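Local coordinates for gentamicin resistance protein (PDB 6CTZ) that probably transfers a phosphate from a guanine nucleotide to the 2''-hydroxyl of aminoglycosides such as kanamycin, making the host resistant to gentamicin, at residues T6-Q11 against F40-S45; K54-L59 against P84-R89; G191-D196 against T210-F215. The protein carries 2 engineered substitutions. One frame throughout, in Å; residues are numbered along the deposited sequence. Where two conformers were deposited one is given.

Interaction 1 of 3, residues T6-Q11 against F40-S45. With GDP (guanosine-5'-diphosphate), chain B.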
loop_
_atom_site.group_PDB
_atom_site.type_symbol
_atom_site.label_atom_id
_atom_site.label_comp_id
_atom_site.label_asym_id
_atom_site.label_seq_id
_atom_site.Cartn_x
_atom_site.Cartn_y
_atom_site.Cartn_z
ATOM N N THR A 6 -19.851 21.444 -1.739
ATOM C CA THR A 6 -21.233 21.408 -2.204
ATOM C C THR A 6 -21.747 19.977 -2.303
ATOM O O THR A 6 -22.876 19.691 -1.891
ATOM C CB THR A 6 -21.368 22.139 -3.536
ATOM O OG1 THR A 6 -20.976 23.503 -3.359
ATOM C CG2 THR A 6 -22.814 22.098 -4.027
ATOM N N MET A 7 -20.929 19.058 -2.828
ATOM C CA MET A 7 -21.340 17.659 -2.869
ATOM C C MET A 7 -21.604 17.128 -1.470
ATOM O O MET A 7 -22.606 16.441 -1.233
ATOM C CB MET A 7 -20.269 16.814 -3.551
ATOM C CG MET A 7 -20.262 16.942 -5.056
ATOM S SD MET A 7 -19.221 15.694 -5.828
ATOM C CE MET A 7 -17.595 16.276 -5.354
ATOM N N ILE A 8 -20.715 17.440 -0.527
ATOM C CA ILE A 8 -20.860 16.931 0.833
ATOM C C ILE A 8 -22.146 17.458 1.461
ATOM O O ILE A 8 -22.954 16.699 2.011
ATOM C CB ILE A 8 -19.620 17.294 1.665
ATOM C CG1 ILE A 8 -18.385 16.549 1.145
ATOM C CG2 ILE A 8 -19.849 16.970 3.122
ATOM C CD1 ILE A 8 -17.099 17.047 1.755
ATOM N N MET A 9 -22.369 18.763 1.369
ATOM C CA MET A 9 -23.516 19.324 2.071
ATOM C C MET A 9 -24.836 18.968 1.406
ATOM O O MET A 9 -25.842 18.807 2.104
ATOM C CB MET A 9 -23.339 20.822 2.277
ATOM C CG MET A 9 -22.265 21.096 3.309
ATOM S SD MET A 9 -22.258 22.789 3.875
ATOM C CE MET A 9 -21.702 23.636 2.396
ATOM N N THR A 10 -24.860 18.850 0.077
ATOM C CA THR A 10 -26.069 18.405 -0.611
ATOM C C THR A 10 -26.493 17.024 -0.135
ATOM O O THR A 10 -27.673 16.778 0.144
ATOM C CB THR A 10 -25.816 18.372 -2.118
ATOM O OG1 THR A 10 -25.615 19.704 -2.600
ATOM C CG2 THR A 10 -26.991 17.732 -2.841
ATOM N N GLN A 11 -25.535 16.104 -0.044
ATOM C CA GLN A 11 -25.855 14.711 0.216
ATOM C C GLN A 11 -25.955 14.360 1.690
ATOM O O GLN A 11 -26.583 13.350 2.020
ATOM C CB GLN A 11 -24.846 13.807 -0.494
ATOM C CG GLN A 11 -24.802 14.124 -1.980
ATOM C CD GLN A 11 -23.875 13.238 -2.772
ATOM O OE1 GLN A 11 -23.675 12.067 -2.448
ATOM N NE2 GLN A 11 -23.302 13.797 -3.825
ATOM N N PHE A 40 -13.076 13.258 4.051
ATOM C CA PHE A 40 -13.824 12.931 2.845
ATOM C C PHE A 40 -12.842 12.574 1.742
ATOM O O PHE A 40 -11.893 13.324 1.471
ATOM C CB PHE A 40 -14.810 14.034 2.447
ATOM C CG PHE A 40 -16.058 13.998 3.260
ATOM C CD1 PHE A 40 -16.118 14.638 4.489
ATOM C CD2 PHE A 40 -17.148 13.254 2.833
ATOM C CE1 PHE A 40 -17.270 14.585 5.260
ATOM C CE2 PHE A 40 -18.293 13.188 3.598
ATOM C CZ PHE A 40 -18.351 13.845 4.816
ATOM N N ARG A 41 -13.051 11.407 1.140
ATOM C CA ARG A 41 -12.055 10.790 0.279
ATOM C C ARG A 41 -12.694 10.520 -1.075
ATOM O O ARG A 41 -13.682 9.774 -1.165
ATOM C CB ARG A 41 -11.540 9.509 0.930
ATOM C CG ARG A 41 -10.366 8.861 0.225
ATOM C CD ARG A 41 -9.962 7.675 1.063
ATOM N NE ARG A 41 -8.951 6.756 0.553
ATOM C CZ ARG A 41 -9.222 5.519 0.144
ATOM N NH1 ARG A 41 -10.480 5.095 0.055
ATOM N NH2 ARG A 41 -8.234 4.694 -0.172
ATOM N N PHE A 42 -12.125 11.127 -2.114
ATOM C CA PHE A 42 -12.720 11.196 -3.443
ATOM C C PHE A 42 -11.844 10.463 -4.445
ATOM O O PHE A 42 -10.691 10.876 -4.665
ATOM C CB PHE A 42 -12.855 12.660 -3.860
ATOM C CG PHE A 42 -13.831 13.442 -3.028
ATOM C CD1 PHE A 42 -15.176 13.491 -3.370
ATOM C CD2 PHE A 42 -13.401 14.136 -1.909
ATOM C CE1 PHE A 42 -16.079 14.218 -2.605
ATOM C CE2 PHE A 42 -14.295 14.867 -1.141
ATOM C CZ PHE A 42 -15.637 14.905 -1.489
ATOM N N PRO A 43 -12.338 9.401 -5.081
ATOM C CA PRO A 43 -11.542 8.720 -6.111
ATOM C C PRO A 43 -11.126 9.645 -7.243
ATOM O O PRO A 43 -11.833 10.587 -7.608
ATOM C CB PRO A 43 -12.489 7.626 -6.616
ATOM C CG PRO A 43 -13.334 7.309 -5.412
ATOM C CD PRO A 43 -13.561 8.653 -4.744
ATOM N N LYS A 44 -9.959 9.349 -7.812
ATOM C CA LYS A 44 -9.411 10.139 -8.904
ATOM C C LYS A 44 -9.633 9.506 -10.272
ATOM O O LYS A 44 -9.246 10.100 -11.283
ATOM C CB LYS A 44 -7.918 10.405 -8.668
ATOM C CG LYS A 44 -7.642 11.324 -7.478
ATOM C CD LYS A 44 -6.181 11.282 -7.031
ATOM C CE LYS A 44 -5.229 11.720 -8.133
ATOM N NZ LYS A 44 -3.838 11.895 -7.626
ATOM N N SER A 45 -10.255 8.332 -10.332
ATOM C CA SER A 45 -10.437 7.622 -11.594
ATOM C C SER A 45 -11.459 6.517 -11.376
ATOM O O SER A 45 -11.851 6.223 -10.242
ATOM C CB SER A 45 -9.131 6.975 -12.036
ATOM O OG SER A 45 -8.763 5.978 -11.092
HETATM P PB GDP B . -4.501 6.811 -2.208
HETATM O O1B GDP B . -5.328 5.553 -2.334
HETATM O O2B GDP B . -3.068 6.517 -1.817
HETATM O O3B GDP B . -4.638 7.705 -3.419
HETATM O O3A GDP B . -5.192 7.644 -1.005
HETATM P PA GDP B . -5.114 7.381 0.591
HETATM O O1A GDP B . -6.285 6.566 1.053
HETATM O O2A GDP B . -3.756 6.808 0.960
HETATM O "O5'" GDP B . -5.325 8.891 1.151
HETATM C "C5'" GDP B . -4.451 9.918 0.704
HETATM C "C4'" GDP B . -3.733 10.504 1.896
HETATM O "O4'" GDP B . -4.684 11.177 2.721
HETATM C "C3'" GDP B . -3.081 9.489 2.820
HETATM O "O3'" GDP B . -1.814 9.031 2.337
HETATM C "C2'" GDP B . -2.933 10.317 4.071
HETATM O "O2'" GDP B . -1.850 11.243 3.934
HETATM C "C1'" GDP B . -4.218 11.130 4.063
HETATM N N9 GDP B . -5.251 10.450 4.870
HETATM C C8 GDP B . -6.274 9.681 4.435
HETATM N N7 GDP B . -7.001 9.248 5.498
HETATM C C5 GDP B . -6.436 9.753 6.612
HETATM C C6 GDP B . -6.675 9.686 8.059
HETATM O O6 GDP B . -7.637 9.041 8.517
HETATM N N1 GDP B . -5.830 10.366 8.849
HETATM C C2 GDP B . -4.782 11.080 8.385
HETATM N N2 GDP B . -3.995 11.742 9.255
HETATM N N3 GDP B . -4.493 11.178 7.068
HETATM C C4 GDP B . -5.290 10.546 6.181
#
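Over one face of the F40 ring lies the end of I8: methyl CD1 stands 3.9 Å from the ring centroid and 24° off the normal, a CH-pi contact. CD1 is displaced toward the rim at CG, while the other branch of I8, methyl CG2, reaches the far end of the ring at CZ, also 3.9 Å away. The branched isoleucine thus spans the ring lengthwise. Its CG1 also meets the F42 ring at the edge, 4.1 Å from CZ. M7 approaches F42 obliquely; its chain bends at chi3 (-71°) and brings CE to 3.8 Å from CE1. An unbranched, flexible thioether can fit itself to a ring already stacked with F85 and met edge-to-face by Y4. In this way helix 2-11 packs against the outer surface of the antiparallel sheet in the N-terminal lobe of a kinase-like fold. Alternation along strand 38-43 sends F40 and F42 to the helix and R41 to the opposite surface, where the nucleotide binds. The extended R41 side chain, CG anti to the backbone N (chi1 -172°), carries its guanidinium to the alpha-phosphate of GDP. O1A lies at the guanidinium edge, near its plane, and takes two bent bonds, from NE (2.7 Å) and NH2 (3.0 Å), while NH1 forms a salt bridge with E55.

Interaction 2 of 3, residues K54-L59 against P84-R89. With GDP (guanosine-5'-diphosphate), chain B.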
loop_
_atom_site.group_PDB
_atom_site.type_symbol
_atom_site.label_atom_id
_atom_site.label_comp_id
_atom_site.label_asym_id
_atom_site.label_seq_id
_atom_site.Cartn_x
_atom_site.Cartn_y
_atom_site.Cartn_z
ATOM N N LYS A 54 -14.721 -1.760 -3.364
ATOM C CA LYS A 54 -14.171 -2.882 -2.611
ATOM C C LYS A 54 -14.005 -2.523 -1.137
ATOM O O LYS A 54 -14.445 -3.267 -0.257
ATOM C CB LYS A 54 -12.834 -3.304 -3.229
ATOM C CG LYS A 54 -12.014 -4.281 -2.389
ATOM C CD LYS A 54 -10.696 -4.617 -3.060
ATOM C CE LYS A 54 -9.746 -3.430 -3.137
ATOM N NZ LYS A 54 -8.592 -3.734 -4.043
ATOM N N GLU A 55 -13.395 -1.365 -0.844
ATOM C CA GLU A 55 -13.206 -0.969 0.552
ATOM C C GLU A 55 -14.536 -0.811 1.285
ATOM O O GLU A 55 -14.640 -1.159 2.466
ATOM C CB GLU A 55 -12.376 0.315 0.654
ATOM C CG GLU A 55 -10.918 0.150 0.235
ATOM C CD GLU A 55 -10.108 1.379 0.573
ATOM O OE1 GLU A 55 -10.049 2.292 -0.270
ATOM O OE2 GLU A 55 -9.555 1.451 1.695
ATOM N N ILE A 56 -15.557 -0.279 0.605
ATOM C CA ILE A 56 -16.865 -0.108 1.235
ATOM C C ILE A 56 -17.391 -1.440 1.764
ATOM O O ILE A 56 -18.001 -1.504 2.842
ATOM C CB ILE A 56 -17.848 0.561 0.252
ATOM C CG1 ILE A 56 -17.505 2.047 0.092
ATOM C CG2 ILE A 56 -19.304 0.358 0.705
ATOM C CD1 ILE A 56 -18.201 2.715 -1.078
ATOM N N GLN A 57 -17.168 -2.525 1.014
ATOM C CA GLN A 57 -17.649 -3.838 1.432
ATOM C C GLN A 57 -16.690 -4.507 2.406
ATOM O O GLN A 57 -17.126 -5.197 3.336
ATOM C CB GLN A 57 -17.832 -4.740 0.218
ATOM C CG GLN A 57 -18.837 -4.252 -0.813
ATOM C CD GLN A 57 -18.700 -5.040 -2.098
ATOM O OE1 GLN A 57 -18.077 -4.578 -3.061
ATOM N NE2 GLN A 57 -19.243 -6.249 -2.110
ATOM N N LEU A 58 -15.380 -4.343 2.189
ATOM C CA LEU A 58 -14.399 -5.100 2.959
ATOM C C LEU A 58 -14.203 -4.533 4.358
ATOM O O LEU A 58 -14.132 -5.288 5.337
ATOM C CB LEU A 58 -13.057 -5.117 2.224
ATOM C CG LEU A 58 -11.906 -5.771 2.996
ATOM C CD1 LEU A 58 -12.146 -7.269 3.194
ATOM C CD2 LEU A 58 -10.574 -5.542 2.307
ATOM N N LEU A 59 -14.043 -3.215 4.469
ATOM C CA LEU A 59 -13.603 -2.655 5.745
ATOM C C LEU A 59 -14.554 -2.971 6.891
ATOM O O LEU A 59 -14.062 -3.278 7.992
ATOM C CB LEU A 59 -13.327 -1.145 5.628
ATOM C CG LEU A 59 -12.147 -0.775 4.721
ATOM C CD1 LEU A 59 -12.015 0.744 4.598
ATOM C CD2 LEU A 59 -10.859 -1.383 5.235
ATOM N N PRO A 84 -18.470 6.642 -6.575
ATOM C CA PRO A 84 -18.731 6.861 -5.146
ATOM C C PRO A 84 -17.680 7.752 -4.499
ATOM O O PRO A 84 -16.583 7.948 -5.023
ATOM C CB PRO A 84 -18.612 5.447 -4.572
ATOM C CG PRO A 84 -17.566 4.811 -5.439
ATOM C CD PRO A 84 -17.790 5.361 -6.828
ATOM N N PHE A 85 -18.028 8.266 -3.317
ATOM C CA PHE A 85 -17.051 8.874 -2.416
ATOM C C PHE A 85 -17.501 8.616 -0.985
ATOM O O PHE A 85 -18.649 8.236 -0.749
ATOM C CB PHE A 85 -16.787 10.357 -2.726
ATOM C CG PHE A 85 -17.926 11.275 -2.383
ATOM C CD1 PHE A 85 -18.024 11.833 -1.117
ATOM C CD2 PHE A 85 -18.872 11.624 -3.340
ATOM C CE1 PHE A 85 -19.059 12.700 -0.801
ATOM C CE2 PHE A 85 -19.909 12.491 -3.024
ATOM C CZ PHE A 85 -19.997 13.022 -1.751
ATOM N N VAL A 86 -16.581 8.760 -0.031
ATOM C CA VAL A 86 -16.913 8.469 1.344
ATOM C C VAL A 86 -16.394 9.450 2.353
ATOM O O VAL A 86 -15.518 10.164 2.081
ATOM C CB VAL A 86 -16.352 7.065 1.777
ATOM C CG1 VAL A 86 -16.991 5.971 0.964
ATOM C CG2 VAL A 86 -14.820 6.993 1.617
ATOM N N GLY A 87 -16.981 9.427 3.532
ATOM C CA GLY A 87 -16.512 10.196 4.651
ATOM C C GLY A 87 -16.364 9.308 5.877
ATOM O O GLY A 87 -17.215 8.507 6.138
ATOM N N TYR A 88 -15.277 9.490 6.614
ATOM C CA TYR A 88 -15.002 8.755 7.810
ATOM C C TYR A 88 -14.339 9.617 8.866
ATOM O O TYR A 88 -13.679 10.519 8.511
ATOM C CB TYR A 88 -14.138 7.505 7.521
ATOM C CG TYR A 88 -12.806 7.697 6.787
ATOM C CD1 TYR A 88 -12.753 7.649 5.430
ATOM C CD2 TYR A 88 -11.616 7.824 7.469
ATOM C CE1 TYR A 88 -11.572 7.737 4.758
ATOM C CE2 TYR A 88 -10.414 7.924 6.780
ATOM C CZ TYR A 88 -10.421 7.855 5.433
ATOM O OH TYR A 88 -9.269 7.919 4.699
ATOM N N ARG A 89 -14.556 9.310 10.128
ATOM C CA ARG A 89 -13.902 10.051 11.192
ATOM C C ARG A 89 -12.401 9.836 10.994
ATOM O O ARG A 89 -11.966 8.746 10.795
ATOM C CB ARG A 89 -14.306 9.570 12.590
ATOM C CG ARG A 89 -15.688 10.030 13.037
ATOM C CD ARG A 89 -15.894 10.106 14.550
ATOM N NE ARG A 89 -17.122 10.869 14.874
ATOM C CZ ARG A 89 -17.171 12.193 15.063
ATOM N NH1 ARG A 89 -16.106 12.929 14.996
ATOM N NH2 ARG A 89 -18.327 12.790 15.325
HETATM P PB GDP B . -4.501 6.811 -2.208
HETATM O O1B GDP B . -5.328 5.553 -2.334
HETATM O O2B GDP B . -3.068 6.517 -1.817
HETATM O O3B GDP B . -4.638 7.705 -3.419
HETATM O O3A GDP B . -5.192 7.644 -1.005
HETATM P PA GDP B . -5.114 7.381 0.591
HETATM O O1A GDP B . -6.285 6.566 1.053
HETATM O O2A GDP B . -3.756 6.808 0.960
HETATM O "O5'" GDP B . -5.325 8.891 1.151
HETATM C "C5'" GDP B . -4.451 9.918 0.704
HETATM C "C4'" GDP B . -3.733 10.504 1.896
HETATM O "O4'" GDP B . -4.684 11.177 2.721
HETATM C "C3'" GDP B . -3.081 9.489 2.820
HETATM O "O3'" GDP B . -1.814 9.031 2.337
HETATM C "C2'" GDP B . -2.933 10.317 4.071
HETATM O "O2'" GDP B . -1.850 11.243 3.934
HETATM C "C1'" GDP B . -4.218 11.130 4.063
HETATM N N9 GDP B . -5.251 10.450 4.870
HETATM C C8 GDP B . -6.274 9.681 4.435
HETATM N N7 GDP B . -7.001 9.248 5.498
HETATM C C5 GDP B . -6.436 9.753 6.612
HETATM C C6 GDP B . -6.675 9.686 8.059
HETATM O O6 GDP B . -7.637 9.041 8.517
HETATM N N1 GDP B . -5.830 10.366 8.849
HETATM C C2 GDP B . -4.782 11.080 8.385
HETATM N N2 GDP B . -3.995 11.742 9.255
HETATM N N3 GDP B . -4.493 11.178 7.068
HETATM C C4 GDP B . -5.290 10.546 6.181
#
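I56 buries the most surface here, and makes its contact through CD1, the end of its longer branch, and the CG1 behind it. The CD1 methyl lies 4.0 Å from CG1 of V86 and a looser 4.5 Å from CB of P84. The side chains of I56 and V86 run past each other in opposite directions, so that CG1 of the valine lies beside both CG1 and CD1 of the isoleucine. In I56, CG1 sits anti to the carbonyl carbon (chi1 -73°), which directs the longer branch from the helix to the strand. V86 suits its place because a beta-branched residue is at ease in an extended backbone and offers a compact apolar surface; P84, also in strand conformation, adds its ring carbons. Two residues beyond V86, on the same surface of the strand, Y88 reaches the nucleotide: its OH donates to N7 of GDP over 2.7 Å, and O6 of the base lies at the ring edge. F85 points away from the helix, to the other surface of the sheet. Helix 46-62, which corresponds by fold to the kinase C-helix, packs against the inner surface of the five-stranded sheet, with Y73 of strand 73-78 touching both I56 and V86 and L52 of the same helix covering P84 and V86.

Interaction 3 of 3, residues G191-D196 against T210-F215. With MG (magnesium ion), chain C; MG (magnesium ion), chain D; GDP (guanosine-5'-diphosphate), chain B; KAN (kanamycin a), chain E.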
loop_
_atom_site.group_PDB
_atom_site.type_symbol
_atom_site.label_atom_id
_atom_site.label_comp_id
_atom_site.label_asym_id
_atom_site.label_seq_id
_atom_site.Cartn_x
_atom_site.Cartn_y
_atom_site.Cartn_z
ATOM N N GLY A 191 -1.804 -4.860 0.548
ATOM C CA GLY A 191 -1.428 -4.556 -0.811
ATOM C C GLY A 191 -0.678 -3.261 -1.026
ATOM O O GLY A 191 -0.120 -3.070 -2.111
ATOM N N ASP A 192 -0.645 -2.369 -0.044
ATOM C CA ASP A 192 0.077 -1.109 -0.185
ATOM C C ASP A 192 0.573 -0.685 1.197
ATOM O O ASP A 192 0.316 0.424 1.673
ATOM C CB ASP A 192 -0.823 -0.061 -0.842
ATOM C CG ASP A 192 -0.054 1.095 -1.449
ATOM O OD1 ASP A 192 1.132 0.932 -1.819
ATOM O OD2 ASP A 192 -0.659 2.178 -1.583
ATOM N N LEU A 193 1.281 -1.594 1.876
ATOM C CA LEU A 193 1.514 -1.465 3.316
ATOM C C LEU A 193 2.811 -0.694 3.579
ATOM O O LEU A 193 3.827 -1.231 4.011
ATOM C CB LEU A 193 1.501 -2.839 3.974
ATOM C CG LEU A 193 1.428 -2.852 5.500
ATOM C CD1 LEU A 193 0.115 -2.252 5.992
ATOM C CD2 LEU A 193 1.554 -4.271 6.017
ATOM N N SER A 194 2.742 0.600 3.312
ATOM C CA SER A 194 3.855 1.519 3.446
ATOM C C SER A 194 3.610 2.468 4.607
ATOM O O SER A 194 2.460 2.691 5.007
ATOM C CB SER A 194 4.039 2.322 2.149
ATOM O OG SER A 194 2.799 2.781 1.632
ATOM N N PRO A 195 4.673 3.067 5.162
ATOM C CA PRO A 195 4.529 3.828 6.416
ATOM C C PRO A 195 3.806 5.157 6.259
ATOM O O PRO A 195 3.440 5.758 7.284
ATOM C CB PRO A 195 5.978 3.991 6.908
ATOM C CG PRO A 195 6.816 3.816 5.675
ATOM C CD PRO A 195 6.091 2.772 4.871
ATOM N N ASP A 196 3.553 5.614 5.027
ATOM C CA ASP A 196 2.639 6.734 4.812
ATOM C C ASP A 196 1.194 6.375 5.154
ATOM O O ASP A 196 0.324 7.253 5.136
ATOM C CB ASP A 196 2.757 7.289 3.381
ATOM C CG ASP A 196 2.289 6.311 2.328
ATOM O OD1 ASP A 196 2.340 5.101 2.583
ATOM O OD2 ASP A 196 1.849 6.753 1.242
ATOM N N THR A 210 -1.520 2.925 16.047
ATOM C CA THR A 210 -2.929 3.095 16.349
ATOM C C THR A 210 -3.840 2.876 15.156
ATOM O O THR A 210 -5.017 2.573 15.364
ATOM C CB THR A 210 -3.216 4.478 16.961
ATOM O OG1 THR A 210 -2.777 5.502 16.066
ATOM C CG2 THR A 210 -2.512 4.632 18.303
ATOM N N GLY A 211 -3.344 3.004 13.927
ATOM C CA GLY A 211 -4.230 2.899 12.786
ATOM C C GLY A 211 -3.496 2.562 11.513
ATOM O O GLY A 211 -2.286 2.780 11.391
ATOM N N ILE A 212 -4.254 2.013 10.565
ATOM C CA ILE A 212 -3.791 1.726 9.207
ATOM C C ILE A 212 -4.861 2.223 8.248
ATOM O O ILE A 212 -6.050 1.925 8.441
ATOM C CB ILE A 212 -3.553 0.217 8.982
ATOM C CG1 ILE A 212 -2.490 -0.330 9.936
ATOM C CG2 ILE A 212 -3.167 -0.057 7.516
ATOM C CD1 ILE A 212 -1.063 0.001 9.532
ATOM N N ILE A 213 -4.456 2.974 7.222
ATOM C CA ILE A 213 -5.386 3.489 6.225
ATOM C C ILE A 213 -5.115 2.903 4.836
ATOM O O ILE A 213 -4.175 2.118 4.645
ATOM C CB ILE A 213 -5.376 5.031 6.204
ATOM C CG1 ILE A 213 -3.970 5.558 5.881
ATOM C CG2 ILE A 213 -5.914 5.588 7.531
ATOM C CD1 ILE A 213 -3.946 7.030 5.536
ATOM N N ASP A 214 -5.956 3.276 3.869
ATOM C CA ASP A 214 -5.800 2.992 2.441
ATOM C C ASP A 214 -5.708 1.515 2.089
ATOM O O ASP A 214 -4.627 1.011 1.774
ATOM C CB ASP A 214 -4.626 3.745 1.819
ATOM C CG ASP A 214 -4.652 3.686 0.295
ATOM O OD1 ASP A 214 -5.646 3.160 -0.283
ATOM O OD2 ASP A 214 -3.672 4.160 -0.330
ATOM N N PHE A 215 -6.846 0.829 2.103
ATOM C CA PHE A 215 -6.941 -0.573 1.728
ATOM C C PHE A 215 -7.307 -0.764 0.260
ATOM O O PHE A 215 -7.765 -1.845 -0.118
ATOM C CB PHE A 215 -7.947 -1.295 2.636
ATOM C CG PHE A 215 -7.454 -1.523 4.047
ATOM C CD1 PHE A 215 -7.313 -0.462 4.944
ATOM C CD2 PHE A 215 -7.159 -2.804 4.486
ATOM C CE1 PHE A 215 -6.878 -0.682 6.253
ATOM C CE2 PHE A 215 -6.723 -3.032 5.782
ATOM C CZ PHE A 215 -6.579 -1.965 6.671
HETATM MG MG MG C . -2.347 5.780 -0.063
HETATM MG MG MG D . -4.762 3.615 -2.248
HETATM P PB GDP B . -4.501 6.811 -2.208
HETATM O O1B GDP B . -5.328 5.553 -2.334
HETATM O O2B GDP B . -3.068 6.517 -1.817
HETATM O O3B GDP B . -4.638 7.705 -3.419
HETATM O O3A GDP B . -5.192 7.644 -1.005
HETATM P PA GDP B . -5.114 7.381 0.591
HETATM O O1A GDP B . -6.285 6.566 1.053
HETATM O O2A GDP B . -3.756 6.808 0.960
HETATM O "O5'" GDP B . -5.325 8.891 1.151
HETATM C "C5'" GDP B . -4.451 9.918 0.704
HETATM C "C4'" GDP B . -3.733 10.504 1.896
HETATM O "O4'" GDP B . -4.684 11.177 2.721
HETATM C "C3'" GDP B . -3.081 9.489 2.820
HETATM O "O3'" GDP B . -1.814 9.031 2.337
HETATM C "C2'" GDP B . -2.933 10.317 4.071
HETATM O "O2'" GDP B . -1.850 11.243 3.934
HETATM C "C1'" GDP B . -4.218 11.130 4.063
HETATM N N9 GDP B . -5.251 10.450 4.870
HETATM C C8 GDP B . -6.274 9.681 4.435
HETATM N N7 GDP B . -7.001 9.248 5.498
HETATM C C5 GDP B . -6.436 9.753 6.612
HETATM C C6 GDP B . -6.675 9.686 8.059
HETATM O O6 GDP B . -7.637 9.041 8.517
HETATM N N1 GDP B . -5.830 10.366 8.849
HETATM C C2 GDP B . -4.782 11.080 8.385
HETATM N N2 GDP B . -3.995 11.742 9.255
HETATM N N3 GDP B . -4.493 11.178 7.068
HETATM C C4 GDP B . -5.290 10.546 6.181
HETATM C C1 KAN E . 7.933 5.062 -4.865
HETATM C C2 KAN E . 9.288 4.552 -5.357
HETATM C C3 KAN E . 10.365 4.944 -4.366
HETATM C C4 KAN E . 10.349 6.460 -4.253
HETATM C C5 KAN E . 8.980 6.964 -3.804
HETATM C C6 KAN E . 8.922 8.488 -3.771
HETATM C C7 KAN E . 4.040 3.132 -1.831
HETATM C C8 KAN E . 3.877 3.781 -3.203
HETATM C C9 KAN E . 5.224 3.814 -3.932
HETATM C C10 KAN E . 6.299 4.525 -3.109
HETATM C C11 KAN E . 6.402 3.904 -1.714
HETATM C C12 KAN E . 5.056 3.907 -1.001
HETATM C C13 KAN E . 2.235 3.609 -4.985
HETATM C C14 KAN E . 0.802 3.107 -5.074
HETATM C C15 KAN E . 0.825 1.593 -5.298
HETATM C C16 KAN E . 1.644 1.273 -6.544
HETATM C C17 KAN E . 3.022 1.894 -6.426
HETATM C C18 KAN E . 3.787 1.684 -7.723
HETATM N N1 KAN E . 7.579 8.884 -3.389
HETATM N N2 KAN E . 7.382 4.607 -0.893
HETATM N N3 KAN E . 2.744 3.085 -1.157
HETATM N N4 KAN E . -0.513 1.029 -5.433
HETATM O O5 KAN E . 7.913 6.473 -4.624
HETATM O O6 KAN E . 9.230 3.129 -5.478
HETATM O O7 KAN E . 11.652 4.503 -4.810
HETATM O O8 KAN E . 11.341 6.864 -3.307
HETATM O O9 KAN E . 7.595 4.336 -3.680
HETATM O O10 KAN E . 5.068 4.522 -5.173
HETATM O O11 KAN E . 2.914 2.978 -3.900
HETATM O O12 KAN E . 2.906 3.289 -6.200
HETATM O O13 KAN E . 0.125 3.477 -3.869
HETATM O O14 KAN E . 1.813 -0.144 -6.720
HETATM O O15 KAN E . 5.089 2.268 -7.601
HETATM O O HOH W 1 -3.756 1.734 -1.967
HETATM O O HOH W 2 -0.944 7.251 0.234
HETATM O O HOH W 3 -0.953 4.793 -1.290
HETATM O O HOH W 4 -6.514 2.944 -3.305
HETATM O O HOH W 5 -3.593 3.838 -3.916
#
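D192 and D214 face each other between drug and nucleotide, their OD2 atoms 3.8 Å apart. D214 binds both magnesium ions: OD2 bridges them, 2.1 Å from the one that also holds O2A and O2B of GDP, while OD1 joins OD2 on the other, which takes O1B. D192 turns to kanamycin, with CG anti to the backbone N (chi1 -160°); OD2 accepts from the 2''-hydroxyl O13 at 2.7 Å and OD1 from the amine N3 at 2.8 Å. A water on the second magnesium also donates to D192 OD2, linking it to that metal site. Beside D192, S194 OG accepts from N3 too. D192 falls where kinases and aminoglycoside phosphotransferases carry the catalytic aspartate, consistent with its bond to the 2''-hydroxyl. In the second shell, D196 OD1 takes the S194 OG proton over 2.5 Å, and OD2 receives a bond from a magnesium-bound water that also meets O3' of GDP. H197 completes the first metal site, and its ND1 bonds to the carbonyl of D192. Beneath the polar groups, L193 CD1 packs on I212 CG2 at 4.2 Å. F119 of helix 106-125 touches both side chains, as does F198 of strand 198-200, the central strand of the small antiparallel sheet in which 209-212 is an outer strand.

How the interactions relate
From the N terminus, helix 2-11 meets strand 38-43 in interaction 1, closing a loop that holds the first two strands. The chain then enters helix 46-62, and interaction 2 closes a second loop on strand 83-89. Interaction 3 closes the shortest, well downstream in the other lobe. The three follow in series, without nesting or crossing. Interactions 1 and 2 share a sheet, on opposite surfaces: R41 N probably bonds to V86 O between neighbouring strands, and the R41-E55 pair ties strand 38-43 to helix 46-62. Interaction 3 is tied to both across the nucleotide cleft, by the R41-D214 salt bridge and by a probable bond from F215 N to E55 OE2. All three reach GDP, which joins the two lobes.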